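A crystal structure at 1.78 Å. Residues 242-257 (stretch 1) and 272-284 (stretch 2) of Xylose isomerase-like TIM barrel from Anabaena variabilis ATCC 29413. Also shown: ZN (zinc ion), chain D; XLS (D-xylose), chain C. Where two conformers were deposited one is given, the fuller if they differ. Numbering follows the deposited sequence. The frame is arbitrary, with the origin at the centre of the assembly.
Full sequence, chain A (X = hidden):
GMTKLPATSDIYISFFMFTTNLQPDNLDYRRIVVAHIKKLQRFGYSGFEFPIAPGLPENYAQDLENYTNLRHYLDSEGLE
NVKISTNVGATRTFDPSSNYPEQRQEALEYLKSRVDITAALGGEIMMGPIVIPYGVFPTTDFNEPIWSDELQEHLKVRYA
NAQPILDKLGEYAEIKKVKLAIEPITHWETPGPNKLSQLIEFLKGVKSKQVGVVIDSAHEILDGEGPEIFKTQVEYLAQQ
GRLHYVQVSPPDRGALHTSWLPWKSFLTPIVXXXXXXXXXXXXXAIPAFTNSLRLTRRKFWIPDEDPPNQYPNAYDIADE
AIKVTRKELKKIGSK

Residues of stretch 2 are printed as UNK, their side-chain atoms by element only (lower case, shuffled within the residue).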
# COMPACT_ATOMS: atom_id res chain seq x y z
N ARG A 242 -37.84 7.96 11.42
CA ARG A 242 -36.59 7.33 10.95
C ARG A 242 -35.40 7.36 11.92
O ARG A 242 -34.30 7.00 11.50
CB ARG A 242 -36.20 7.93 9.60
CG ARG A 242 -37.05 7.40 8.51
CD ARG A 242 -36.82 8.07 7.20
NE ARG A 242 -36.75 7.06 6.15
CZ ARG A 242 -36.86 7.26 4.84
NH1 ARG A 242 -37.09 8.46 4.32
NH2 ARG A 242 -36.74 6.23 4.04
N LEU A 243 -35.62 7.75 13.19
CA LEU A 243 -34.56 7.76 14.19
C LEU A 243 -34.69 6.45 14.92
O LEU A 243 -35.30 6.38 15.96
CB LEU A 243 -34.62 8.99 15.10
CG LEU A 243 -33.51 9.22 16.16
CD1 LEU A 243 -32.14 8.85 15.72
CD2 LEU A 243 -33.53 10.67 16.57
N HIS A 244 -34.08 5.41 14.35
CA HIS A 244 -34.21 4.06 14.86
C HIS A 244 -33.28 3.65 15.97
O HIS A 244 -33.55 2.65 16.65
CB HIS A 244 -34.09 3.06 13.72
CG HIS A 244 -35.13 3.23 12.65
ND1 HIS A 244 -36.41 3.68 12.92
CD2 HIS A 244 -35.12 2.91 11.34
CE1 HIS A 244 -37.11 3.67 11.80
NE2 HIS A 244 -36.36 3.19 10.83
N TYR A 245 -32.16 4.35 16.14
CA TYR A 245 -31.13 3.89 17.10
C TYR A 245 -30.15 4.99 17.41
O TYR A 245 -29.98 5.91 16.63
CB TYR A 245 -30.41 2.72 16.46
CG TYR A 245 -29.59 1.81 17.37
CD1 TYR A 245 -30.14 1.20 18.50
CD2 TYR A 245 -28.30 1.44 17.00
CE1 TYR A 245 -29.38 0.25 19.26
CE2 TYR A 245 -27.55 0.53 17.76
CZ TYR A 245 -28.09 -0.05 18.87
OH TYR A 245 -27.31 -0.92 19.59
N VAL A 246 -29.46 4.88 18.55
CA VAL A 246 -28.51 5.90 19.03
C VAL A 246 -27.35 5.20 19.73
O VAL A 246 -27.59 4.29 20.53
CB VAL A 246 -29.17 6.89 20.03
CG1 VAL A 246 -28.12 7.83 20.66
CG2 VAL A 246 -30.23 7.74 19.35
N GLN A 247 -26.12 5.61 19.37
CA GLN A 247 -24.89 5.10 19.94
C GLN A 247 -24.06 6.22 20.59
O GLN A 247 -23.95 7.33 20.05
CB GLN A 247 -24.06 4.42 18.89
CG GLN A 247 -24.67 3.21 18.30
CD GLN A 247 -23.74 2.59 17.31
OE1 GLN A 247 -23.17 3.27 16.47
NE2 GLN A 247 -23.52 1.28 17.44
N VAL A 248 -23.54 5.95 21.79
CA VAL A 248 -22.67 6.87 22.50
C VAL A 248 -21.28 6.25 22.41
O VAL A 248 -21.07 5.07 22.77
CB VAL A 248 -23.10 7.19 23.96
CG1 VAL A 248 -24.36 8.09 23.92
CG2 VAL A 248 -23.31 5.91 24.78
N SER A 249 -20.34 7.05 21.90
CA SER A 249 -18.97 6.62 21.64
C SER A 249 -18.11 7.85 21.62
O SER A 249 -18.48 8.85 20.96
CB SER A 249 -18.90 5.98 20.26
OG SER A 249 -17.66 5.33 20.08
N PRO A 250 -16.94 7.81 22.29
CA PRO A 250 -16.10 9.00 22.34
C PRO A 250 -15.39 9.21 20.99
O PRO A 250 -15.36 8.29 20.17
CB PRO A 250 -15.13 8.66 23.47
CG PRO A 250 -14.94 7.24 23.38
CD PRO A 250 -16.28 6.69 22.96
N PRO A 251 -14.84 10.40 20.72
CA PRO A 251 -14.14 10.62 19.43
C PRO A 251 -13.02 9.64 19.08
O PRO A 251 -12.88 9.26 17.91
CB PRO A 251 -13.56 12.03 19.59
CG PRO A 251 -14.59 12.71 20.47
CD PRO A 251 -14.90 11.65 21.51
N ASP A 252 -12.26 9.19 20.09
CA ASP A 252 -11.18 8.23 19.85
C ASP A 252 -11.65 6.77 19.85
O ASP A 252 -10.84 5.89 19.66
CB ASP A 252 -10.00 8.46 20.81
CG ASP A 252 -10.14 7.72 22.15
OD1 ASP A 252 -11.26 7.37 22.55
OD2 ASP A 252 -9.08 7.51 22.79
N ARG A 253 -12.94 6.55 20.11
CA ARG A 253 -13.64 5.25 20.14
C ARG A 253 -13.24 4.37 21.32
O ARG A 253 -13.66 3.24 21.33
CB ARG A 253 -13.54 4.45 18.84
CG ARG A 253 -13.59 5.21 17.54
CD ARG A 253 -14.69 6.19 17.37
NE ARG A 253 -16.04 5.66 17.48
CZ ARG A 253 -16.76 5.05 16.52
NH1 ARG A 253 -16.26 4.72 15.31
NH2 ARG A 253 -17.99 4.68 16.83
N GLY A 254 -12.52 4.91 22.30
CA GLY A 254 -12.05 4.17 23.48
C GLY A 254 -12.85 4.46 24.74
O GLY A 254 -14.05 4.20 24.77
N ALA A 255 -12.20 5.04 25.76
CA ALA A 255 -12.80 5.29 27.08
C ALA A 255 -13.89 6.34 26.98
O ALA A 255 -13.64 7.45 26.58
CB ALA A 255 -11.75 5.72 28.08
N LEU A 256 -15.10 5.98 27.40
CA LEU A 256 -16.24 6.92 27.27
C LEU A 256 -16.28 7.98 28.38
O LEU A 256 -16.78 9.09 28.19
CB LEU A 256 -17.53 6.09 27.17
CG LEU A 256 -18.86 6.77 26.84
CD1 LEU A 256 -18.78 7.55 25.52
CD2 LEU A 256 -19.96 5.70 26.83
N HIS A 257 -15.66 7.69 29.53
CA HIS A 257 -15.71 8.59 30.67
C HIS A 257 -14.64 9.70 30.71
O HIS A 257 -14.73 10.59 31.57
CB HIS A 257 -15.69 7.80 31.99
CG HIS A 257 -14.43 7.04 32.22
ND1 HIS A 257 -14.01 6.03 31.38
CD2 HIS A 257 -13.54 7.08 33.24
CE1 HIS A 257 -12.89 5.51 31.86
NE2 HIS A 257 -12.58 6.13 32.99
N UNK A 272 -35.59 13.98 23.87
CA UNK A 272 -36.91 14.54 23.65
C UNK A 272 -37.80 13.74 22.71
O UNK A 272 -38.99 13.72 22.92
c UNK A 272 -36.06 18.41 23.61
c UNK A 272 -36.83 15.97 23.08
n UNK A 272 -35.00 20.62 24.37
c UNK A 272 -35.42 19.25 24.77
c UNK A 272 -36.35 16.98 24.12
N UNK A 273 -37.22 13.10 21.69
CA UNK A 273 -37.98 12.38 20.65
C UNK A 273 -37.69 10.89 20.45
O UNK A 273 -38.35 10.26 19.66
c UNK A 273 -38.06 14.56 19.34
c UNK A 273 -37.76 13.04 19.26
c UNK A 273 -36.32 12.80 18.75
N UNK A 274 -36.71 10.34 21.16
CA UNK A 274 -36.26 8.97 21.01
C UNK A 274 -36.40 8.30 22.34
O UNK A 274 -35.91 8.83 23.31
c UNK A 274 -34.46 6.77 19.35
c UNK A 274 -33.33 7.09 21.46
c UNK A 274 -34.17 7.59 20.46
o UNK A 274 -32.53 3.78 20.19
c UNK A 274 -33.91 5.48 19.25
c UNK A 274 -34.77 8.97 20.59
c UNK A 274 -33.08 5.03 20.25
c UNK A 274 -32.79 5.84 21.36
N UNK A 275 -37.03 7.13 22.37
CA UNK A 275 -37.17 6.37 23.61
C UNK A 275 -36.62 4.94 23.48
O UNK A 275 -36.89 4.10 24.34
o UNK A 275 -40.85 5.75 23.63
c UNK A 275 -38.64 6.41 24.15
c UNK A 275 -39.65 5.62 23.30
o UNK A 275 -39.29 4.87 22.35
N UNK A 276 -35.83 4.69 22.43
CA UNK A 276 -35.22 3.38 22.23
C UNK A 276 -33.97 3.16 23.08
O UNK A 276 -33.66 3.98 23.93
N UNK A 277 -33.26 2.05 22.85
CA UNK A 277 -32.04 1.78 23.61
C UNK A 277 -30.86 2.67 23.18
O UNK A 277 -30.79 3.03 22.01
c UNK A 277 -31.76 0.31 23.27
c UNK A 277 -32.36 0.10 21.95
c UNK A 277 -33.56 0.98 21.89
N UNK A 278 -29.98 3.00 24.13
CA UNK A 278 -28.76 3.80 23.89
C UNK A 278 -27.59 2.83 23.99
O UNK A 278 -27.39 2.27 25.04
c UNK A 278 -29.74 5.93 24.92
c UNK A 278 -27.26 5.66 24.75
c UNK A 278 -29.82 6.74 23.65
c UNK A 278 -28.58 4.92 24.96
N UNK A 279 -26.84 2.61 22.89
CA UNK A 279 -25.72 1.64 22.90
C UNK A 279 -24.35 2.29 23.12
O UNK A 279 -24.02 3.25 22.50
c UNK A 279 -25.69 0.86 21.65
N UNK A 280 -23.59 1.74 24.07
CA UNK A 280 -22.20 2.13 24.31
C UNK A 280 -21.39 1.38 23.24
O UNK A 280 -21.40 0.16 23.23
c UNK A 280 -20.19 1.77 25.85
c UNK A 280 -21.73 1.68 25.73
c UNK A 280 -22.44 2.49 26.79
N UNK A 281 -20.74 2.10 22.33
CA UNK A 281 -19.93 1.47 21.29
C UNK A 281 -18.44 1.83 21.43
O UNK A 281 -18.00 2.88 20.99
c UNK A 281 -20.27 1.15 17.49
o UNK A 281 -20.67 0.22 16.76
c UNK A 281 -20.43 1.81 19.91
o UNK A 281 -20.16 2.35 17.14
c UNK A 281 -19.83 0.85 18.87
N UNK A 282 -17.69 0.93 22.06
CA UNK A 282 -16.28 1.09 22.31
C UNK A 282 -15.54 0.02 21.45
O UNK A 282 -15.83 -1.19 21.54
c UNK A 282 -14.44 0.88 24.10
c UNK A 282 -16.45 1.96 26.16
c UNK A 282 -15.97 0.92 23.84
c UNK A 282 -16.64 2.07 24.64
N UNK A 283 -14.59 0.50 20.66
CA UNK A 283 -13.77 -0.31 19.77
C UNK A 283 -12.49 -0.61 20.54
O UNK A 283 -11.63 0.24 20.68
c UNK A 283 -15.84 -0.19 15.57
c UNK A 283 -16.86 0.70 15.87
c UNK A 283 -15.67 1.39 17.83
c UNK A 283 -13.46 0.44 18.47
c UNK A 283 -16.78 1.48 16.97
c UNK A 283 -14.72 -0.30 16.44
c UNK A 283 -14.63 0.52 17.56
N UNK A 284 -12.37 -1.81 21.08
CA UNK A 284 -11.14 -2.15 21.81
C UNK A 284 -9.95 -2.27 20.82
O UNK A 284 -10.14 -2.48 19.63
c UNK A 284 -10.35 -3.62 23.71
o UNK A 284 -9.51 -2.75 23.94
c UNK A 284 -11.38 -3.41 22.64
n UNK A 284 -10.40 -4.80 24.38
ZN ZN D . -21.03 3.19 15.41
C1 XLS C . -17.61 1.31 12.52
C2 XLS C . -18.51 0.43 11.65
C3 XLS C . -17.81 -0.87 11.11
C4 XLS C . -18.71 -2.08 11.06
O1 XLS C . -17.62 2.74 12.56
O2 XLS C . -19.76 0.18 12.29
O3 XLS C . -16.63 -1.33 11.76
O4 XLS C . -19.89 -1.73 10.40
O HOH W 1 -37.41 7.68 17.57
O HOH W 2 -19.23 2.93 14.51

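Position 272 carries four carbons in a row ending in a nitrogen, extends into solvent and touches nothing on stretch 1; it is Lys272. At 273 one carbon bears two others, a small fork that packs against the methyl CD2 of Leu243 at 4.1 Å from its nearest carbon. This is Val273, and its CG2 makes that contact. Its backbone O and Leu243 O are joined by water 1, 3.0 Å from Leu243 O and, through a weak bond, 3.5 Å from Val273 O.

Position 274 has one carbon and then a six-carbon ring bearing an oxygen, which identifies Tyr274. One face of the ring receives Val246 CG2, 3.8 Å from the ring centroid and nearly on its normal, while Leu243 O meets the edge, 3.5 Å from CD1. The hydroxyl turns back to its own stretch, OH donating to the backbone O of residue 277 at 2.6 Å.

Two carbons, the second carrying two oxygens, make position 275 Asp275, exposed and out of reach of stretch 1. Position 276 has no side-chain atoms and is Gly276; a CB there would clash with Tyr274 OH. At 277 three carbons close a ring onto the backbone N, so the residue is Pro277, whose CG lies 4.0 Å from Tyr245 CE1.

Position 278 has four carbons, forked at the first with one arm two carbons long: Ile278. Its CD1 reaches Val246 CG1 at 3.6 Å and its CG2 lies 3.9 Å from Val248 CG1. A single carbon at 279 gives Ala279, whose CB sits 3.2 Å from Tyr245 OH; this small side chain shares its side of the sheet with Gln247. Position 280 again shows one carbon carrying two, hence Val280, with CG2 4.1 Å from Val248 CG2 and CG1 4.1 Å from Leu256 CD2.

At 281 three carbons lead to two oxygens, one of them 2.1 Å from the zinc ion. This is Glu281; OE1 is the zinc ligand and also lies 3.2 Å from Arg253 NH2. Position 282 repeats the four-carbon fork with a two-carbon arm and is Ile282, its CG1 3.4 Å from Gly254 O. At 283 a carbon bears a six-carbon ring without oxygen: Phe283, whose CE1 lies over one face of the Arg253 guanidinium, 3.4 Å from NH2, and whose CZ is 3.5 Å from xylose C1. Position 284, two carbons with one oxygen and one nitrogen on the second, points away and is Asn284.

The contact is built on parallel strand pairing. Ala279 N donates to Val246 O (3.0 Å), Val248 N to Ala279 O (2.8 Å) and Glu281 N to Val248 O (3.0 Å); beyond the strands, Ser249 OG donates to Glu281 O (2.6 Å) and Phe283 N to Arg253 O (3.0 Å). Val248 and Val280 pack on one face, whereas Gln247 OE1, 2.4 Å from the zinc, joins Glu281 in binding the metal across the two stretches.

Stretch 2 272-284: KVYDGPIAVEIFN
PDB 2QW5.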